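Local coordinates for uncharacterized protein lp_2219 (Lactobacillus plantarum, PDB 3HFQ), which is of unknown function but folds as a seven-bladed beta-propeller of the lactonase family, so a sugar-lactone hydrolase role is possible though unproven, at residues Y44-Y54 with A89-V100; A75-A83 with M113-L123. The protein carries 1 engineered substitution. All coordinates share one frame; numbering follows the deposited sequence.

Contact 1 of 2, residues Y44-Y54 with A89-V100; sequences YLALSAKDCLY and AYVAVDEARQLV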
loop_
_atom_site.group_PDB
_atom_site.type_symbol
_atom_site.label_atom_id
_atom_site.label_comp_id
_atom_site.label_asym_id
_atom_site.label_seq_id
_atom_site.Cartn_x
_atom_site.Cartn_y
_atom_site.Cartn_z
ATOM N N TYR A 44 -8.198 1.105 1.642
ATOM C CA TYR A 44 -7.112 1.521 0.764
ATOM C C TYR A 44 -7.652 2.524 -0.244
ATOM O O TYR A 44 -8.805 2.430 -0.669
ATOM C CB TYR A 44 -6.448 0.343 0.045
ATOM C CG TYR A 44 -4.953 0.561 -0.106
ATOM C CD1 TYR A 44 -4.087 0.334 0.964
ATOM C CD2 TYR A 44 -4.411 1.052 -1.293
ATOM C CE1 TYR A 44 -2.714 0.595 0.859
ATOM C CE2 TYR A 44 -3.043 1.317 -1.412
ATOM C CZ TYR A 44 -2.202 1.085 -0.334
ATOM O OH TYR A 44 -0.853 1.339 -0.451
ATOM N N LEU A 45 -6.806 3.482 -0.613
ATOM C CA LEU A 45 -7.179 4.554 -1.526
ATOM C C LEU A 45 -6.196 4.749 -2.676
ATOM O O LEU A 45 -5.002 4.485 -2.533
ATOM C CB LEU A 45 -7.254 5.869 -0.746
ATOM C CG LEU A 45 -8.061 5.872 0.553
ATOM C CD1 LEU A 45 -7.807 7.177 1.304
ATOM C CD2 LEU A 45 -9.542 5.699 0.236
ATOM N N ALA A 46 -6.710 5.242 -3.803
ATOM C CA ALA A 46 -5.902 5.526 -4.989
ATOM C C ALA A 46 -6.458 6.793 -5.643
ATOM O O ALA A 46 -7.671 6.997 -5.676
ATOM C CB ALA A 46 -5.961 4.360 -5.977
ATOM N N LEU A 47 -5.569 7.632 -6.165
ATOM C CA LEU A 47 -5.971 8.886 -6.798
ATOM C C LEU A 47 -5.544 8.965 -8.258
ATOM O O LEU A 47 -4.506 8.426 -8.637
ATOM C CB LEU A 47 -5.363 10.073 -6.044
ATOM C CG LEU A 47 -5.974 10.489 -4.704
ATOM C CD1 LEU A 47 -4.993 11.366 -3.939
ATOM C CD2 LEU A 47 -7.284 11.230 -4.958
ATOM N N SER A 48 -6.356 9.633 -9.074
ATOM C CA SER A 48 -6.033 9.809 -10.485
ATOM C C SER A 48 -5.576 11.252 -10.684
ATOM O O SER A 48 -5.717 12.083 -9.782
ATOM C CB SER A 48 -7.254 9.537 -11.367
ATOM O OG SER A 48 -8.208 10.581 -11.255
ATOM N N ALA A 49 -5.030 11.547 -11.858
ATOM C CA ALA A 49 -4.555 12.891 -12.163
ATOM C C ALA A 49 -5.715 13.876 -12.320
ATOM O O ALA A 49 -5.512 15.088 -12.299
ATOM C CB ALA A 49 -3.711 12.868 -13.436
ATOM N N LYS A 50 -6.928 13.354 -12.479
ATOM C CA LYS A 50 -8.113 14.196 -12.630
ATOM C C LYS A 50 -8.771 14.411 -11.272
ATOM O O LYS A 50 -9.910 14.868 -11.180
ATOM C CB LYS A 50 -9.100 13.542 -13.587
ATOM N N ASP A 51 -8.029 14.076 -10.222
ATOM C CA ASP A 51 -8.483 14.201 -8.847
ATOM C C ASP A 51 -9.680 13.327 -8.509
ATOM O O ASP A 51 -10.545 13.710 -7.723
ATOM C CB ASP A 51 -8.781 15.663 -8.497
ATOM C CG ASP A 51 -7.526 16.515 -8.461
ATOM O OD1 ASP A 51 -6.493 16.035 -7.941
ATOM O OD2 ASP A 51 -7.570 17.665 -8.942
ATOM N N CYS A 52 -9.737 12.151 -9.125
ATOM C CA CYS A 52 -10.794 11.209 -8.810
ATOM C C CYS A 52 -10.190 10.285 -7.764
ATOM O O CYS A 52 -9.001 9.962 -7.820
ATOM C CB CYS A 52 -11.225 10.420 -10.045
ATOM S SG CYS A 52 -12.404 11.328 -11.085
ATOM N N LEU A 53 -11.010 9.888 -6.801
ATOM C CA LEU A 53 -10.578 9.017 -5.724
ATOM C C LEU A 53 -11.246 7.657 -5.861
ATOM O O LEU A 53 -12.446 7.568 -6.115
ATOM C CB LEU A 53 -10.952 9.644 -4.376
ATOM C CG LEU A 53 -10.742 8.832 -3.096
ATOM C CD1 LEU A 53 -9.262 8.541 -2.887
ATOM C CD2 LEU A 53 -11.297 9.624 -1.922
ATOM N N TYR A 54 -10.459 6.601 -5.699
ATOM C CA TYR A 54 -10.970 5.244 -5.793
ATOM C C TYR A 54 -10.684 4.580 -4.455
ATOM O O TYR A 54 -9.553 4.578 -3.983
ATOM C CB TYR A 54 -10.290 4.520 -6.960
ATOM C CG TYR A 54 -10.593 5.193 -8.285
ATOM C CD1 TYR A 54 -11.859 5.094 -8.862
ATOM C CD2 TYR A 54 -9.651 6.017 -8.904
ATOM C CE1 TYR A 54 -12.184 5.797 -10.022
ATOM C CE2 TYR A 54 -9.970 6.730 -10.072
ATOM C CZ TYR A 54 -11.243 6.619 -10.615
ATOM O OH TYR A 54 -11.583 7.336 -11.745
ATOM N N ALA A 89 -8.461 -5.367 -0.916
ATOM C CA ALA A 89 -7.474 -4.889 0.052
ATOM C C ALA A 89 -6.480 -3.867 -0.502
ATOM O O ALA A 89 -5.742 -3.240 0.257
ATOM C CB ALA A 89 -6.710 -6.077 0.632
ATOM N N TYR A 90 -6.455 -3.713 -1.820
ATOM C CA TYR A 90 -5.542 -2.778 -2.470
ATOM C C TYR A 90 -6.217 -2.237 -3.722
ATOM O O TYR A 90 -7.047 -2.916 -4.325
ATOM C CB TYR A 90 -4.250 -3.501 -2.863
ATOM C CG TYR A 90 -3.125 -2.605 -3.353
ATOM C CD1 TYR A 90 -2.281 -1.957 -2.451
ATOM C CD2 TYR A 90 -2.897 -2.416 -4.718
ATOM C CE1 TYR A 90 -1.233 -1.151 -2.891
ATOM C CE2 TYR A 90 -1.851 -1.604 -5.174
ATOM C CZ TYR A 90 -1.024 -0.977 -4.253
ATOM O OH TYR A 90 0.019 -0.186 -4.685
ATOM N N VAL A 91 -5.864 -1.015 -4.107
ATOM C CA VAL A 91 -6.420 -0.396 -5.309
ATOM C C VAL A 91 -5.380 0.561 -5.889
ATOM O O VAL A 91 -4.691 1.254 -5.143
ATOM C CB VAL A 91 -7.749 0.360 -4.997
ATOM C CG1 VAL A 91 -7.513 1.467 -3.976
ATOM C CG2 VAL A 91 -8.349 0.915 -6.282
ATOM N N ALA A 92 -5.247 0.573 -7.213
ATOM C CA ALA A 92 -4.280 1.450 -7.880
ATOM C C ALA A 92 -4.822 1.961 -9.213
ATOM O O ALA A 92 -5.718 1.354 -9.801
ATOM C CB ALA A 92 -2.966 0.702 -8.109
ATOM N N VAL A 93 -4.263 3.072 -9.693
ATOM C CA VAL A 93 -4.694 3.664 -10.957
ATOM C C VAL A 93 -3.617 3.590 -12.044
ATOM O O VAL A 93 -2.437 3.829 -11.781
ATOM C CB VAL A 93 -5.090 5.158 -10.772
ATOM C CG1 VAL A 93 -5.374 5.801 -12.130
ATOM C CG2 VAL A 93 -6.328 5.269 -9.879
ATOM N N ASP A 94 -4.041 3.246 -13.258
ATOM C CA ASP A 94 -3.158 3.172 -14.422
ATOM C C ASP A 94 -3.555 4.390 -15.257
ATOM O O ASP A 94 -4.569 4.358 -15.957
ATOM C CB ASP A 94 -3.431 1.893 -15.221
ATOM C CG ASP A 94 -2.424 1.670 -16.337
ATOM O OD1 ASP A 94 -1.955 2.667 -16.923
ATOM O OD2 ASP A 94 -2.111 0.497 -16.635
ATOM N N GLU A 95 -2.775 5.463 -15.176
ATOM C CA GLU A 95 -3.094 6.683 -15.916
ATOM C C GLU A 95 -3.123 6.509 -17.427
ATOM O O GLU A 95 -4.094 6.886 -18.076
ATOM C CB GLU A 95 -2.105 7.799 -15.568
ATOM C CG GLU A 95 -2.272 8.401 -14.180
ATOM C CD GLU A 95 -3.599 9.119 -13.995
ATOM O OE1 GLU A 95 -4.234 9.487 -15.007
ATOM O OE2 GLU A 95 -4.001 9.329 -12.831
ATOM N N ALA A 96 -2.055 5.944 -17.984
ATOM C CA ALA A 96 -1.953 5.751 -19.431
ATOM C C ALA A 96 -3.087 4.928 -20.039
ATOM O O ALA A 96 -3.648 5.312 -21.066
ATOM C CB ALA A 96 -0.604 5.114 -19.778
ATOM N N ARG A 97 -3.422 3.805 -19.406
ATOM C CA ARG A 97 -4.480 2.927 -19.905
ATOM C C ARG A 97 -5.876 3.286 -19.393
ATOM O O ARG A 97 -6.872 2.751 -19.879
ATOM C CB ARG A 97 -4.195 1.468 -19.522
ATOM C CG ARG A 97 -2.901 0.877 -20.071
ATOM C CD ARG A 97 -2.849 -0.629 -19.813
ATOM N NE ARG A 97 -1.650 -1.263 -20.360
ATOM C CZ ARG A 97 -0.517 -1.442 -19.685
ATOM N NH1 ARG A 97 -0.417 -1.037 -18.427
ATOM N NH2 ARG A 97 0.517 -2.037 -20.268
ATOM N N GLN A 98 -5.944 4.179 -18.413
ATOM C CA GLN A 98 -7.217 4.576 -17.818
ATOM C C GLN A 98 -7.944 3.358 -17.248
ATOM O O GLN A 98 -9.097 3.077 -17.583
ATOM C CB GLN A 98 -8.085 5.306 -18.848
ATOM C CG GLN A 98 -7.608 6.735 -19.109
ATOM C CD GLN A 98 -7.750 7.622 -17.880
ATOM O OE1 GLN A 98 -8.861 7.905 -17.436
ATOM N NE2 GLN A 98 -6.622 8.060 -17.323
ATOM N N LEU A 99 -7.236 2.636 -16.384
ATOM C CA LEU A 99 -7.761 1.444 -15.727
ATOM C C LEU A 99 -7.508 1.545 -14.224
ATOM O O LEU A 99 -6.633 2.289 -13.781
ATOM C CB LEU A 99 -7.048 0.187 -16.246
ATOM C CG LEU A 99 -7.086 -0.197 -17.728
ATOM C CD1 LEU A 99 -6.162 -1.394 -17.957
ATOM C CD2 LEU A 99 -8.507 -0.523 -18.147
ATOM N N VAL A 100 -8.282 0.794 -13.447
ATOM C CA VAL A 100 -8.119 0.745 -11.995
ATOM C C VAL A 100 -7.924 -0.727 -11.638
ATOM O O VAL A 100 -8.668 -1.586 -12.109
ATOM C CB VAL A 100 -9.362 1.305 -11.248
ATOM C CG1 VAL A 100 -9.326 0.892 -9.774
ATOM C CG2 VAL A 100 -9.375 2.836 -11.345
HETATM O O HOH W 1 -2.576 8.378 -10.632
#
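Ala89 opens the contact with its backbone: its carbonyl O lies 3.7 Å from Tyr44 CB. The ring of Tyr90 then lies beside that of Tyr44, both side chains pointing the same way. CE1 of Tyr90 comes 3.4 Å from Tyr44 CE2, and the ring planes meet at 33°, so the pair is oblique. The hydroxyl of Tyr90 bonds to Asp147 in the next blade. Val91 places CG1 between its backbone N and carbonyl carbon (chi1 60°). From there CG1 reaches the carbonyl O atoms of Tyr44 and Tyr54 and lies 3.8 Å from Ala46 CB. Val93 sends CG2 to the Tyr54 ring, 3.5 Å from CD2. Glu95 bends at chi2 and brings its carboxylate to the 48-51 turn. Ala49 N donates to Glu95 OE2 over 2.6 Å, on the syn side but 33° out of the carboxylate plane. A water donates to the same OE2 and to Leu47 O. Ser48 OG accepts from Lys50 N in an ST turn and also from Cys52 N. Val100 closes the walk: its CG2 stands over the face of the Tyr54 ring in a CH-pi contact, 3.9 Å from the centroid. The hydroxyl of Tyr54 bonds to Gly119. Strands 45-47 and 90-94 are the innermost strands of two neighbouring propeller blades and run nearly parallel. No backbone hydrogen bond joins them. The blades therefore meet mainly through apolar side chains and rings, and the polar link is confined to one end, at Glu95 OE2.

Contact 2 of 2, residues A75-A83 with M113-L123; sequences AHKLNTVVA and MKIAADGALTL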
loop_
_atom_site.group_PDB
_atom_site.type_symbol
_atom_site.label_atom_id
_atom_site.label_comp_id
_atom_site.label_asym_id
_atom_site.label_seq_id
_atom_site.Cartn_x
_atom_site.Cartn_y
_atom_site.Cartn_z
ATOM N N ALA A 75 -16.131 15.586 -1.645
ATOM C CA ALA A 75 -16.077 14.449 -2.554
ATOM C C ALA A 75 -17.478 14.116 -3.061
ATOM O O ALA A 75 -18.442 14.122 -2.298
ATOM C CB ALA A 75 -15.479 13.237 -1.838
ATOM N N HIS A 76 -17.585 13.835 -4.354
ATOM C CA HIS A 76 -18.869 13.500 -4.957
ATOM C C HIS A 76 -18.800 12.069 -5.474
ATOM O O HIS A 76 -17.894 11.725 -6.236
ATOM C CB HIS A 76 -19.177 14.458 -6.114
ATOM C CG HIS A 76 -19.129 15.904 -5.733
ATOM N ND1 HIS A 76 -20.031 16.481 -4.860
ATOM C CD2 HIS A 76 -18.278 16.897 -6.097
ATOM C CE1 HIS A 76 -19.738 17.760 -4.706
ATOM N NE2 HIS A 76 -18.678 18.036 -5.445
ATOM N N LYS A 77 -19.748 11.234 -5.057
ATOM C CA LYS A 77 -19.773 9.842 -5.497
ATOM C C LYS A 77 -20.142 9.738 -6.974
ATOM O O LYS A 77 -21.091 10.374 -7.433
ATOM C CB LYS A 77 -20.781 9.036 -4.673
ATOM C CG LYS A 77 -20.805 7.551 -5.021
ATOM C CD LYS A 77 -21.871 6.801 -4.235
ATOM C CE LYS A 77 -23.274 7.113 -4.740
ATOM N NZ LYS A 77 -23.510 6.581 -6.112
ATOM N N LEU A 78 -19.387 8.938 -7.716
ATOM C CA LEU A 78 -19.660 8.746 -9.134
ATOM C C LEU A 78 -20.425 7.437 -9.304
ATOM O O LEU A 78 -21.525 7.420 -9.850
ATOM C CB LEU A 78 -18.349 8.728 -9.926
ATOM C CG LEU A 78 -17.577 10.054 -9.882
ATOM C CD1 LEU A 78 -16.156 9.854 -10.397
ATOM C CD2 LEU A 78 -18.314 11.105 -10.708
ATOM N N ASN A 79 -19.847 6.343 -8.818
ATOM C CA ASN A 79 -20.501 5.040 -8.894
ATOM C C ASN A 79 -19.658 4.027 -8.137
ATOM O O ASN A 79 -18.622 4.379 -7.569
ATOM C CB ASN A 79 -20.691 4.607 -10.362
ATOM C CG ASN A 79 -19.464 3.926 -10.953
ATOM O OD1 ASN A 79 -18.329 4.366 -10.757
ATOM N ND2 ASN A 79 -19.696 2.854 -11.704
ATOM N N THR A 80 -20.122 2.783 -8.090
ATOM C CA THR A 80 -19.375 1.728 -7.420
ATOM C C THR A 80 -19.472 0.467 -8.257
ATOM O O THR A 80 -20.412 0.301 -9.034
ATOM C CB THR A 80 -19.932 1.406 -6.004
ATOM O OG1 THR A 80 -21.200 0.748 -6.120
ATOM C CG2 THR A 80 -20.098 2.681 -5.186
ATOM N N VAL A 81 -18.483 -0.403 -8.112
ATOM C CA VAL A 81 -18.462 -1.678 -8.813
ATOM C C VAL A 81 -18.246 -2.705 -7.717
ATOM O O VAL A 81 -17.140 -2.850 -7.201
ATOM C CB VAL A 81 -17.305 -1.759 -9.823
ATOM C CG1 VAL A 81 -17.252 -3.148 -10.437
ATOM C CG2 VAL A 81 -17.494 -0.706 -10.911
ATOM N N VAL A 82 -19.315 -3.402 -7.346
ATOM C CA VAL A 82 -19.231 -4.389 -6.287
ATOM C C VAL A 82 -19.755 -5.744 -6.728
ATOM O O VAL A 82 -20.441 -5.860 -7.743
ATOM C CB VAL A 82 -20.022 -3.926 -5.046
ATOM C CG1 VAL A 82 -19.394 -2.655 -4.475
ATOM C CG2 VAL A 82 -21.474 -3.671 -5.420
ATOM N N ALA A 83 -19.422 -6.767 -5.952
ATOM C CA ALA A 83 -19.851 -8.126 -6.248
ATOM C C ALA A 83 -19.989 -8.889 -4.942
ATOM O O ALA A 83 -19.348 -8.554 -3.946
ATOM C CB ALA A 83 -18.829 -8.814 -7.146
HETATM N N MSE A 113 -10.688 -2.754 -13.847
HETATM C CA MSE A 113 -11.858 -1.956 -14.192
HETATM C C MSE A 113 -11.404 -0.837 -15.115
HETATM O O MSE A 113 -10.264 -0.383 -15.020
HETATM C CB MSE A 113 -12.478 -1.357 -12.923
HETATM C CG MSE A 113 -13.099 -2.385 -11.995
HETATM SE SE MSE A 113 -13.184 -1.760 -10.176
HETATM C CE MSE A 113 -13.516 -3.443 -9.278
ATOM N N LYS A 114 -12.282 -0.392 -16.008
ATOM C CA LYS A 114 -11.924 0.691 -16.918
ATOM C C LYS A 114 -12.566 1.996 -16.455
ATOM O O LYS A 114 -13.693 2.003 -15.966
ATOM C CB LYS A 114 -12.351 0.355 -18.354
ATOM C CG LYS A 114 -13.836 0.114 -18.549
ATOM C CD LYS A 114 -14.133 -0.269 -19.997
ATOM C CE LYS A 114 -15.627 -0.445 -20.236
ATOM N NZ LYS A 114 -15.923 -0.901 -21.625
ATOM N N ILE A 115 -11.836 3.096 -16.610
ATOM C CA ILE A 115 -12.317 4.408 -16.191
ATOM C C ILE A 115 -13.047 5.128 -17.325
ATOM O O ILE A 115 -12.501 5.306 -18.412
ATOM C CB ILE A 115 -11.137 5.293 -15.725
ATOM C CG1 ILE A 115 -10.318 4.546 -14.669
ATOM C CG2 ILE A 115 -11.649 6.610 -15.176
ATOM C CD1 ILE A 115 -9.000 5.215 -14.328
ATOM N N ALA A 116 -14.285 5.538 -17.066
ATOM C CA ALA A 116 -15.073 6.255 -18.065
ATOM C C ALA A 116 -14.616 7.710 -18.099
ATOM O O ALA A 116 -13.812 8.133 -17.270
ATOM C CB ALA A 116 -16.559 6.179 -17.725
ATOM N N ALA A 117 -15.137 8.472 -19.054
ATOM C CA ALA A 117 -14.766 9.875 -19.206
ATOM C C ALA A 117 -14.984 10.718 -17.949
ATOM O O ALA A 117 -14.250 11.675 -17.707
ATOM C CB ALA A 117 -15.533 10.484 -20.379
ATOM N N ASP A 118 -15.977 10.365 -17.141
ATOM C CA ASP A 118 -16.254 11.138 -15.937
ATOM C C ASP A 118 -15.648 10.538 -14.672
ATOM O O ASP A 118 -15.911 11.010 -13.567
ATOM C CB ASP A 118 -17.763 11.311 -15.766
ATOM C CG ASP A 118 -18.466 10.014 -15.432
ATOM O OD1 ASP A 118 -17.867 8.933 -15.622
ATOM O OD2 ASP A 118 -19.628 10.078 -14.984
ATOM N N GLY A 119 -14.837 9.496 -14.835
ATOM C CA GLY A 119 -14.201 8.877 -13.685
ATOM C C GLY A 119 -14.856 7.605 -13.181
ATOM O O GLY A 119 -14.244 6.853 -12.419
ATOM N N ALA A 120 -16.095 7.363 -13.600
ATOM C CA ALA A 120 -16.835 6.177 -13.180
ATOM C C ALA A 120 -16.143 4.900 -13.666
ATOM O O ALA A 120 -15.401 4.928 -14.647
ATOM C CB ALA A 120 -18.263 6.243 -13.706
ATOM N N LEU A 121 -16.405 3.784 -12.986
ATOM C CA LEU A 121 -15.778 2.507 -13.325
ATOM C C LEU A 121 -16.694 1.418 -13.873
ATOM O O LEU A 121 -17.904 1.421 -13.641
ATOM C CB LEU A 121 -15.061 1.945 -12.096
ATOM C CG LEU A 121 -13.957 2.796 -11.475
ATOM C CD1 LEU A 121 -13.400 2.073 -10.254
ATOM C CD2 LEU A 121 -12.861 3.051 -12.499
ATOM N N THR A 122 -16.084 0.486 -14.604
ATOM C CA THR A 122 -16.775 -0.663 -15.183
ATOM C C THR A 122 -15.826 -1.855 -15.105
ATOM O O THR A 122 -14.676 -1.775 -15.547
ATOM C CB THR A 122 -17.141 -0.442 -16.659
ATOM O OG1 THR A 122 -17.916 0.755 -16.793
ATOM C CG2 THR A 122 -17.954 -1.623 -17.185
ATOM N N LEU A 123 -16.309 -2.959 -14.545
ATOM C CA LEU A 123 -15.504 -4.172 -14.409
ATOM C C LEU A 123 -15.174 -4.777 -15.772
ATOM O O LEU A 123 -16.039 -4.859 -16.646
ATOM C CB LEU A 123 -16.262 -5.203 -13.570
ATOM C CG LEU A 123 -15.581 -6.547 -13.307
ATOM C CD1 LEU A 123 -14.355 -6.346 -12.422
ATOM C CD2 LEU A 123 -16.577 -7.490 -12.635
#
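Asn79 grips the backbone of Leu121 with both ends of its amide. OD1 accepts from Leu121 N at 3.0 Å; the N-H points well at it (166°), though the donor is tilted 27° from the carbonyl plane. ND2 donates a hydrogen bond to Leu121 O, also at 3.0 Å, in the carbonyl plane and on a lone pair. Asn79 CG sits between its own N and carbonyl carbon (chi1 85°), which turns the amide to the neighbouring strand. OD1 also rests 3.5 Å from Ala120 CB. Strand 74-84 is the outer strand of one propeller blade, and strand 121-128 is the outer strand of the next. The amide thus supplies a bonded pair like that of a sheet, across the boundary between two blades. A classic beta bulge at Leu78-Asn79, opposite Ala67 of strand 62-71, leaves two consecutive side chains directed at the next blade. In the 116-119 turn Asp118 OD1 accepts from Ala120 N, an Asx turn. Leu78 CD1 packs 3.4 Å from Asp118 O. Further along, Val81 makes most of the apolar contact. Its CG2 lies 3.8 Å from Leu121 CB, and its CG1 lies 3.9 Å from both Leu123 CB and the CE methyl of selenomethionine Met113.

How the contacts relate
Both contacts join the same two neighbouring blades. Contact 1 lies nearer the propeller centre: its centre is about 13 Å from the centre of the chain, and most of its touching residues are buried. The centre of contact 2 is about 21 Å from it, and that contact is more open. The chemistry differs: contact 1 is mainly rings and methyl groups, with one carboxylate at its edge, whereas contact 2 pairs an amide bonded to backbone with a valine packed beside it. Contact 1 also buries more surface, 530 against 370 Å². The two meet directly. Tyr54 OH reaches Gly119 O across the blade interface, and Val100 N pairs with Met113 O inside the second blade.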